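Local coordinates for protein pantothenate kinase (Coxiella burnetii, PDB 3TQC) that phosphorylates pantothenate at the expense of ATP, yielding 4'-phosphopantothenate and ADP in the first step of coenzyme A biosynthesis, at residues B[126-138]-B[175-187]. Numbering follows the deposited sequence.
Sequences EVITTDGFLYSNA and RIPVYSHHYYDIV
P177 and Y179 press against the turn at D131-F133, where the three-stranded antiparallel sheet of 174-194 packs on the loop leaving edge strand 125-129 of the P-loop kinase core. The bare backbone of G132 makes the hollow: its CA approaches P177 O at 3.5 Å in a CA-H...O contact, and its CA lies nearest that of V178. Beside it the P177 ring is the bump, CG standing over one face of the F133 ring, 4.0 Å from its centroid and 16° off the normal, a CH-pi contact. The same geometry recurs with the roles exchanged: L134 lays CD1 on a face of the Y179 ring, whose hydroxyl is held by K149. With CG anti to the backbone N (chi1 -177°), the Y179 ring lies under that methyl. Farther back, I128 CD1 meets I176 CG1 at 3.4 Å, tighter than usual, the two side chains crossing at about a right angle. A water bridges T129 O and P177 O. I186 sets its CD1 against the carbonyls of G132 and L134, 3.2 Å from G132 O. Where helix 137-142 starts, the N137 amide, its OD1 bonded to K149, stacks on the D185 carboxylate with planes 15° apart, and ND2 donates to Y184 O at 2.7 Å. D185 OD1 receives N137 N at 3.0 Å from above the carboxylate plane, while OD2 takes a water that also accepts from A138 N.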
ATOM      1  N   GLU B 126      13.453  10.091  12.907  1.00 21.24           N
ATOM      2  CA  GLU B 126      12.421  10.963  13.480  1.00 22.33           C
ATOM      3  C   GLU B 126      11.116  10.253  13.684  1.00 21.15           C
ATOM      4  O   GLU B 126      10.777   9.349  12.938  1.00 20.04           O
ATOM      5  CB  GLU B 126      12.159  12.172  12.590  1.00 22.77           C
ATOM      6  CG  GLU B 126      13.361  13.032  12.401  1.00 26.01           C
ATOM      7  CD  GLU B 126      13.714  13.863  13.616  1.00 31.47           C
ATOM      8  OE1 GLU B 126      13.243  13.592  14.746  1.00 34.57           O
ATOM      9  OE2 GLU B 126      14.499  14.806  13.439  1.00 35.22           O
ATOM     10  N   VAL B 127      10.378  10.685  14.700  1.00 21.87           N
ATOM     11  CA  VAL B 127       9.075  10.123  14.970  1.00 21.62           C
ATOM     12  C   VAL B 127       8.015  11.184  14.728  1.00 22.46           C
ATOM     13  O   VAL B 127       8.130  12.322  15.230  1.00 23.27           O
ATOM     14  CB  VAL B 127       8.997   9.598  16.396  1.00 22.00           C
ATOM     15  CG1 VAL B 127       7.544   9.257  16.789  1.00 21.57           C
ATOM     16  CG2 VAL B 127       9.894   8.380  16.538  1.00 21.68           C
ATOM     17  N   ILE B 128       7.014  10.821  13.924  1.00 21.96           N
ATOM     18  CA  ILE B 128       5.828  11.649  13.722  1.00 22.22           C
ATOM     19  C   ILE B 128       4.654  10.937  14.355  1.00 22.32           C
ATOM     20  O   ILE B 128       4.343   9.817  13.967  1.00 21.01           O
ATOM     21  CB  ILE B 128       5.449  11.834  12.229  1.00 21.95           C
ATOM     22  CG1 ILE B 128       6.558  12.504  11.451  1.00 22.33           C
ATOM     23  CG2 ILE B 128       4.167  12.658  12.110  1.00 21.43           C
ATOM     24  CD1 ILE B 128       7.082  13.665  12.154  1.00 25.88           C
ATOM     25  N   THR B 129       3.999  11.584  15.316  1.00 23.53           N
ATOM     26  CA  THR B 129       2.767  11.039  15.866  1.00 24.06           C
ATOM     27  C   THR B 129       1.630  11.669  15.105  1.00 24.26           C
ATOM     28  O   THR B 129       1.610  12.867  14.858  1.00 24.86           O
ATOM     29  CB  THR B 129       2.598  11.246  17.410  1.00 25.09           C
ATOM     30  OG1 THR B 129       1.302  10.769  17.809  1.00 27.04           O
ATOM     31  CG2 THR B 129       2.718  12.694  17.806  1.00 25.04           C
ATOM     32  N   THR B 130       0.684  10.839  14.723  1.00 24.02           N
ATOM     33  CA  THR B 130      -0.482  11.287  14.001  1.00 24.27           C
ATOM     34  C   THR B 130      -1.420  12.153  14.876  1.00 25.37           C
ATOM     35  O   THR B 130      -2.212  12.929  14.346  1.00 25.54           O
ATOM     36  CB  THR B 130      -1.176  10.058  13.378  1.00 23.75           C
ATOM     37  OG1 THR B 130      -0.685   9.868  12.025  1.00 24.17           O
ATOM     38  CG2 THR B 130      -2.617  10.212  13.367  1.00 23.73           C
ATOM     39  N   ASP B 131      -1.295  12.036  16.204  1.00 25.72           N
ATOM     40  CA  ASP B 131      -2.049  12.847  17.172  1.00 27.00           C
ATOM     41  C   ASP B 131      -2.004  14.322  16.818  1.00 27.13           C
ATOM     42  O   ASP B 131      -2.986  15.055  16.994  1.00 27.69           O
ATOM     43  CB  ASP B 131      -1.460  12.724  18.595  1.00 28.04           C
ATOM     44  CG  ASP B 131      -1.415  11.291  19.114  1.00 30.69           C
ATOM     45  OD1 ASP B 131      -2.192  10.446  18.618  1.00 34.14           O
ATOM     46  OD2 ASP B 131      -0.589  11.018  20.028  1.00 34.82           O
ATOM     47  N   GLY B 132      -0.838  14.759  16.361  1.00 25.47           N
ATOM     48  CA  GLY B 132      -0.636  16.127  16.000  1.00 26.00           C
ATOM     49  C   GLY B 132      -1.546  16.626  14.903  1.00 25.80           C
ATOM     50  O   GLY B 132      -1.706  17.835  14.748  1.00 27.13           O
ATOM     51  N   PHE B 133      -2.145  15.715  14.150  1.00 24.51           N
ATOM     52  CA  PHE B 133      -3.046  16.082  13.073  1.00 25.05           C
ATOM     53  C   PHE B 133      -4.516  15.937  13.466  1.00 25.99           C
ATOM     54  O   PHE B 133      -5.393  16.034  12.622  1.00 27.01           O
ATOM     55  CB  PHE B 133      -2.706  15.269  11.827  1.00 24.03           C
ATOM     56  CG  PHE B 133      -1.298  15.496  11.348  1.00 23.18           C
ATOM     57  CD1 PHE B 133      -1.020  16.473  10.393  1.00 22.57           C
ATOM     58  CD2 PHE B 133      -0.239  14.762  11.889  1.00 21.95           C
ATOM     59  CE1 PHE B 133       0.282  16.690   9.950  1.00 21.70           C
ATOM     60  CE2 PHE B 133       1.074  14.987  11.459  1.00 21.08           C
ATOM     61  CZ  PHE B 133       1.325  15.960  10.483  1.00 20.71           C
ATOM     62  N   LEU B 134      -4.783  15.732  14.756  1.00 26.16           N
ATOM     63  CA  LEU B 134      -6.136  15.837  15.271  1.00 27.09           C
ATOM     64  C   LEU B 134      -6.593  17.271  15.121  1.00 28.59           C
ATOM     65  O   LEU B 134      -5.781  18.190  15.223  1.00 28.87           O
ATOM     66  CB  LEU B 134      -6.192  15.451  16.750  1.00 27.10           C
ATOM     67  CG  LEU B 134      -6.049  13.960  17.047  1.00 26.00           C
ATOM     68  CD1 LEU B 134      -5.810  13.730  18.546  1.00 25.47           C
ATOM     69  CD2 LEU B 134      -7.289  13.204  16.552  1.00 24.31           C
ATOM     70  N   TYR B 135      -7.890  17.460  14.878  1.00 29.49           N
ATOM     71  CA  TYR B 135      -8.492  18.785  14.958  1.00 31.21           C
ATOM     72  C   TYR B 135      -8.458  19.232  16.419  1.00 31.75           C
ATOM     73  O   TYR B 135      -8.537  18.409  17.329  1.00 31.41           O
ATOM     74  CB  TYR B 135      -9.945  18.781  14.451  1.00 32.57           C
ATOM     75  CG  TYR B 135     -10.125  18.550  12.951  1.00 33.78           C
ATOM     76  CD1 TYR B 135      -9.569  19.418  12.013  1.00 34.67           C
ATOM     77  CD2 TYR B 135     -10.887  17.481  12.477  1.00 34.94           C
ATOM     78  CE1 TYR B 135      -9.742  19.213  10.644  1.00 35.12           C
ATOM     79  CE2 TYR B 135     -11.068  17.268  11.111  1.00 35.41           C
ATOM     80  CZ  TYR B 135     -10.499  18.138  10.200  1.00 35.43           C
ATOM     81  OH  TYR B 135     -10.697  17.927   8.850  1.00 35.54           O
ATOM     82  N   SER B 136      -8.340  20.533  16.642  1.00 32.74           N
ATOM     83  CA  SER B 136      -8.378  21.075  17.990  1.00 34.26           C
ATOM     84  C   SER B 136      -9.707  20.753  18.655  1.00 35.60           C
ATOM     85  O   SER B 136     -10.699  20.456  17.980  1.00 35.64           O
ATOM     86  CB  SER B 136      -8.228  22.586  17.943  1.00 35.79           C
ATOM     87  OG  SER B 136      -9.294  23.134  17.200  1.00 37.07           O
ATOM     88  N   ASN B 137      -9.729  20.833  19.980  1.00 36.78           N
ATOM     89  CA  ASN B 137     -10.966  20.601  20.733  1.00 38.34           C
ATOM     90  C   ASN B 137     -12.080  21.540  20.277  1.00 40.29           C
ATOM     91  O   ASN B 137     -13.217  21.113  20.103  1.00 40.97           O
ATOM     92  CB  ASN B 137     -10.735  20.737  22.242  1.00 39.26           C
ATOM     93  CG  ASN B 137      -9.974  19.557  22.835  1.00 37.57           C
ATOM     94  OD1 ASN B 137      -9.792  18.526  22.193  1.00 37.32           O
ATOM     95  ND2 ASN B 137      -9.530  19.709  24.077  1.00 38.46           N
ATOM     96  N   ALA B 138     -11.744  22.805  20.051  1.00 41.69           N
ATOM     97  CA  ALA B 138     -12.733  23.785  19.613  1.00 44.08           C
ATOM     98  C   ALA B 138     -13.396  23.370  18.289  1.00 44.03           C
ATOM     99  O   ALA B 138     -14.613  23.472  18.152  1.00 45.35           O
ATOM    100  CB  ALA B 138     -12.092  25.159  19.488  1.00 45.09           C
ATOM    101  N   ARG B 175       7.200  21.085   8.939  1.00 25.28           N
ATOM    102  CA  ARG B 175       6.679  21.425  10.248  1.00 26.97           C
ATOM    103  C   ARG B 175       5.581  20.446  10.657  1.00 25.85           C
ATOM    104  O   ARG B 175       4.650  20.208   9.910  1.00 25.81           O
ATOM    105  CB  ARG B 175       6.207  22.875  10.226  1.00 29.30           C
ATOM    106  CG  ARG B 175       7.393  23.828  10.091  1.00 33.54           C
ATOM    107  CD  ARG B 175       7.015  25.185   9.527  1.00 40.72           C
ATOM    108  NE  ARG B 175       8.004  26.217   9.867  1.00 45.59           N
ATOM    109  CZ  ARG B 175       9.256  26.274   9.399  1.00 48.96           C
ATOM    110  NH1 ARG B 175       9.735  25.355   8.552  1.00 47.93           N
ATOM    111  NH2 ARG B 175      10.048  27.268   9.789  1.00 51.97           N
ATOM    112  N   ILE B 176       5.716  19.848  11.835  1.00 25.60           N
ATOM    113  CA  ILE B 176       4.762  18.849  12.296  1.00 24.61           C
ATOM    114  C   ILE B 176       4.034  19.439  13.482  1.00 25.47           C
ATOM    115  O   ILE B 176       4.674  19.839  14.434  1.00 25.43           O
ATOM    116  CB  ILE B 176       5.457  17.565  12.769  1.00 23.83           C
ATOM    117  CG1 ILE B 176       6.386  16.995  11.680  1.00 23.46           C
ATOM    118  CG2 ILE B 176       4.405  16.538  13.254  1.00 23.13           C
ATOM    119  CD1 ILE B 176       5.686  16.594  10.389  1.00 22.12           C
ATOM    120  N   PRO B 177       2.687  19.495  13.432  1.00 25.85           N
ATOM    121  CA  PRO B 177       1.938  20.036  14.553  1.00 27.03           C
ATOM    122  C   PRO B 177       2.031  19.127  15.773  1.00 26.31           C
ATOM    123  O   PRO B 177       2.330  17.952  15.648  1.00 24.61           O
ATOM    124  CB  PRO B 177       0.511  20.153  14.007  1.00 27.44           C
ATOM    125  CG  PRO B 177       0.439  19.181  12.947  1.00 26.31           C
ATOM    126  CD  PRO B 177       1.799  19.108  12.328  1.00 25.48           C
ATOM    127  N   VAL B 178       1.840  19.708  16.947  1.00 28.02           N
ATOM    128  CA  VAL B 178       2.109  19.032  18.215  1.00 28.11           C
ATOM    129  C   VAL B 178       0.829  18.918  19.036  1.00 28.74           C
ATOM    130  O   VAL B 178       0.100  19.882  19.182  1.00 30.15           O
ATOM    131  CB  VAL B 178       3.177  19.803  19.010  1.00 29.10           C
ATOM    132  CG1 VAL B 178       3.363  19.211  20.422  1.00 29.77           C
ATOM    133  CG2 VAL B 178       4.507  19.822  18.236  1.00 28.27           C
ATOM    134  N   TYR B 179       0.570  17.726  19.550  1.00 28.62           N
ATOM    135  CA  TYR B 179      -0.557  17.447  20.428  1.00 29.76           C
ATOM    136  C   TYR B 179      -0.075  17.214  21.873  1.00 31.08           C
ATOM    137  O   TYR B 179       0.833  16.421  22.104  1.00 30.43           O
ATOM    138  CB  TYR B 179      -1.279  16.203  19.927  1.00 28.23           C
ATOM    139  CG  TYR B 179      -2.525  15.845  20.703  1.00 29.23           C
ATOM    140  CD1 TYR B 179      -3.730  16.495  20.458  1.00 30.94           C
ATOM    141  CD2 TYR B 179      -2.503  14.846  21.668  1.00 28.42           C
ATOM    142  CE1 TYR B 179      -4.877  16.172  21.180  1.00 32.30           C
ATOM    143  CE2 TYR B 179      -3.632  14.512  22.376  1.00 29.52           C
ATOM    144  CZ  TYR B 179      -4.814  15.178  22.133  1.00 31.62           C
ATOM    145  OH  TYR B 179      -5.940  14.831  22.832  1.00 34.51           O
ATOM    146  N   SER B 180      -0.682  17.909  22.829  1.00 33.70           N
ATOM    147  CA  SER B 180      -0.429  17.671  24.255  1.00 35.49           C
ATOM    148  C   SER B 180      -1.517  16.791  24.861  1.00 36.55           C
ATOM    149  O   SER B 180      -2.690  17.198  24.930  1.00 36.61           O
ATOM    150  CB  SER B 180      -0.430  18.972  25.034  1.00 37.46           C
ATOM    151  OG  SER B 180      -0.570  18.677  26.410  1.00 39.11           O
ATOM    152  N   HIS B 181      -1.120  15.612  25.332  1.00 36.77           N
ATOM    153  CA  HIS B 181      -2.026  14.731  26.077  1.00 38.24           C
ATOM    154  C   HIS B 181      -2.430  15.365  27.405  1.00 40.22           C
ATOM    155  O   HIS B 181      -3.528  15.127  27.915  1.00 41.53           O
ATOM    156  CB  HIS B 181      -1.367  13.368  26.324  1.00 37.67           C
ATOM    157  CG  HIS B 181      -1.139  12.572  25.073  1.00 37.62           C
ATOM    158  ND1 HIS B 181      -2.164  11.960  24.383  1.00 38.72           N
ATOM    159  CD2 HIS B 181      -0.003  12.283  24.393  1.00 38.44           C
ATOM    160  CE1 HIS B 181      -1.670  11.329  23.332  1.00 38.14           C
ATOM    161  NE2 HIS B 181      -0.360  11.505  23.317  1.00 37.74           N
ATOM    162  N   HIS B 182      -1.544  16.194  27.946  1.00 41.06           N
ATOM    163  CA  HIS B 182      -1.789  16.874  29.203  1.00 42.94           C
ATOM    164  C   HIS B 182      -2.951  17.859  29.065  1.00 43.80           C
ATOM    165  O   HIS B 182      -3.843  17.901  29.911  1.00 44.95           O
ATOM    166  CB  HIS B 182      -0.518  17.603  29.645  1.00 43.64           C
ATOM    167  CG  HIS B 182      -0.595  18.178  31.025  1.00 46.92           C
ATOM    168  ND1 HIS B 182      -0.585  17.397  32.160  1.00 48.62           N
ATOM    169  CD2 HIS B 182      -0.664  19.461  31.451  1.00 49.20           C
ATOM    170  CE1 HIS B 182      -0.648  18.175  33.227  1.00 51.18           C
ATOM    171  NE2 HIS B 182      -0.698  19.432  32.824  1.00 51.80           N
ATOM    172  N   TYR B 183      -2.919  18.651  27.998  1.00 43.04           N
ATOM    173  CA  TYR B 183      -3.977  19.607  27.700  1.00 44.08           C
ATOM    174  C   TYR B 183      -5.082  19.003  26.835  1.00 42.31           C
ATOM    175  O   TYR B 183      -6.074  19.668  26.538  1.00 43.06           O
ATOM    176  CB  TYR B 183      -3.385  20.842  27.028  1.00 44.90           C
ATOM    177  CG  TYR B 183      -2.304  21.493  27.872  1.00 48.41           C
ATOM    178  CD1 TYR B 183      -2.598  22.005  29.137  1.00 51.62           C
ATOM    179  CD2 TYR B 183      -0.988  21.580  27.419  1.00 49.50           C
ATOM    180  CE1 TYR B 183      -1.613  22.589  29.923  1.00 53.70           C
ATOM    181  CE2 TYR B 183       0.002  22.172  28.198  1.00 51.23           C
ATOM    182  CZ  TYR B 183      -0.318  22.670  29.448  1.00 53.56           C
ATOM    183  OH  TYR B 183       0.665  23.245  30.223  1.00 55.68           O
ATOM    184  N   TYR B 184      -4.905  17.739  26.446  1.00 39.79           N
ATOM    185  CA  TYR B 184      -5.881  17.013  25.636  1.00 38.47           C
ATOM    186  C   TYR B 184      -6.259  17.838  24.417  1.00 37.74           C
ATOM    187  O   TYR B 184      -7.439  18.010  24.106  1.00 38.20           O
ATOM    188  CB  TYR B 184      -7.109  16.709  26.483  1.00 39.78           C
ATOM    189  CG  TYR B 184      -8.061  15.712  25.892  1.00 39.00           C
ATOM    190  CD1 TYR B 184      -7.631  14.448  25.511  1.00 38.15           C
ATOM    191  CD2 TYR B 184      -9.406  16.026  25.742  1.00 40.52           C
ATOM    192  CE1 TYR B 184      -8.519  13.525  24.980  1.00 38.46           C
ATOM    193  CE2 TYR B 184     -10.299  15.123  25.217  1.00 40.40           C
ATOM    194  CZ  TYR B 184      -9.859  13.874  24.839  1.00 39.76           C
ATOM    195  OH  TYR B 184     -10.762  12.976  24.316  1.00 40.73           O
ATOM    196  N   ASP B 185      -5.243  18.372  23.748  1.00 36.52           N
ATOM    197  CA  ASP B 185      -5.455  19.305  22.661  1.00 36.60           C
ATOM    198  C   ASP B 185      -4.179  19.575  21.854  1.00 35.64           C
ATOM    199  O   ASP B 185      -3.065  19.352  22.329  1.00 34.94           O
ATOM    200  CB  ASP B 185      -6.011  20.624  23.211  1.00 38.35           C
ATOM    201  CG  ASP B 185      -6.845  21.383  22.194  1.00 38.63           C
ATOM    202  OD1 ASP B 185      -6.872  20.971  21.010  1.00 36.46           O
ATOM    203  OD2 ASP B 185      -7.472  22.392  22.588  1.00 37.95           O
ATOM    204  N   ILE B 186      -4.365  20.042  20.620  1.00 35.47           N
ATOM    205  CA  ILE B 186      -3.275  20.579  19.816  1.00 35.19           C
ATOM    206  C   ILE B 186      -2.706  21.793  20.541  1.00 37.53           C
ATOM    207  O   ILE B 186      -3.459  22.586  21.131  1.00 38.81           O
ATOM    208  CB  ILE B 186      -3.778  21.058  18.419  1.00 35.12           C
ATOM    209  CG1 ILE B 186      -4.275  19.879  17.570  1.00 33.23           C
ATOM    210  CG2 ILE B 186      -2.698  21.845  17.692  1.00 33.87           C
ATOM    211  CD1 ILE B 186      -3.281  18.752  17.410  1.00 30.01           C
ATOM    212  N   VAL B 187      -1.382  21.919  20.518  1.00 38.07           N
ATOM    213  CA  VAL B 187      -0.704  23.092  21.053  1.00 40.71           C
ATOM    214  C   VAL B 187      -0.474  24.053  19.884  1.00 42.03           C
ATOM    215  O   VAL B 187       0.339  23.782  18.988  1.00 40.86           O
ATOM    216  CB  VAL B 187       0.659  22.735  21.728  1.00 40.71           C
ATOM    217  CG1 VAL B 187       1.230  23.951  22.456  1.00 42.00           C
ATOM    218  CG2 VAL B 187       0.523  21.543  22.689  1.00 40.09           C
TER
HETATM  219  O   HOH W   1       2.700  15.388  16.290  1.00 24.50           O
HETATM  220  O   HOH W   2      -9.349  23.660  21.266  1.00 12.33           O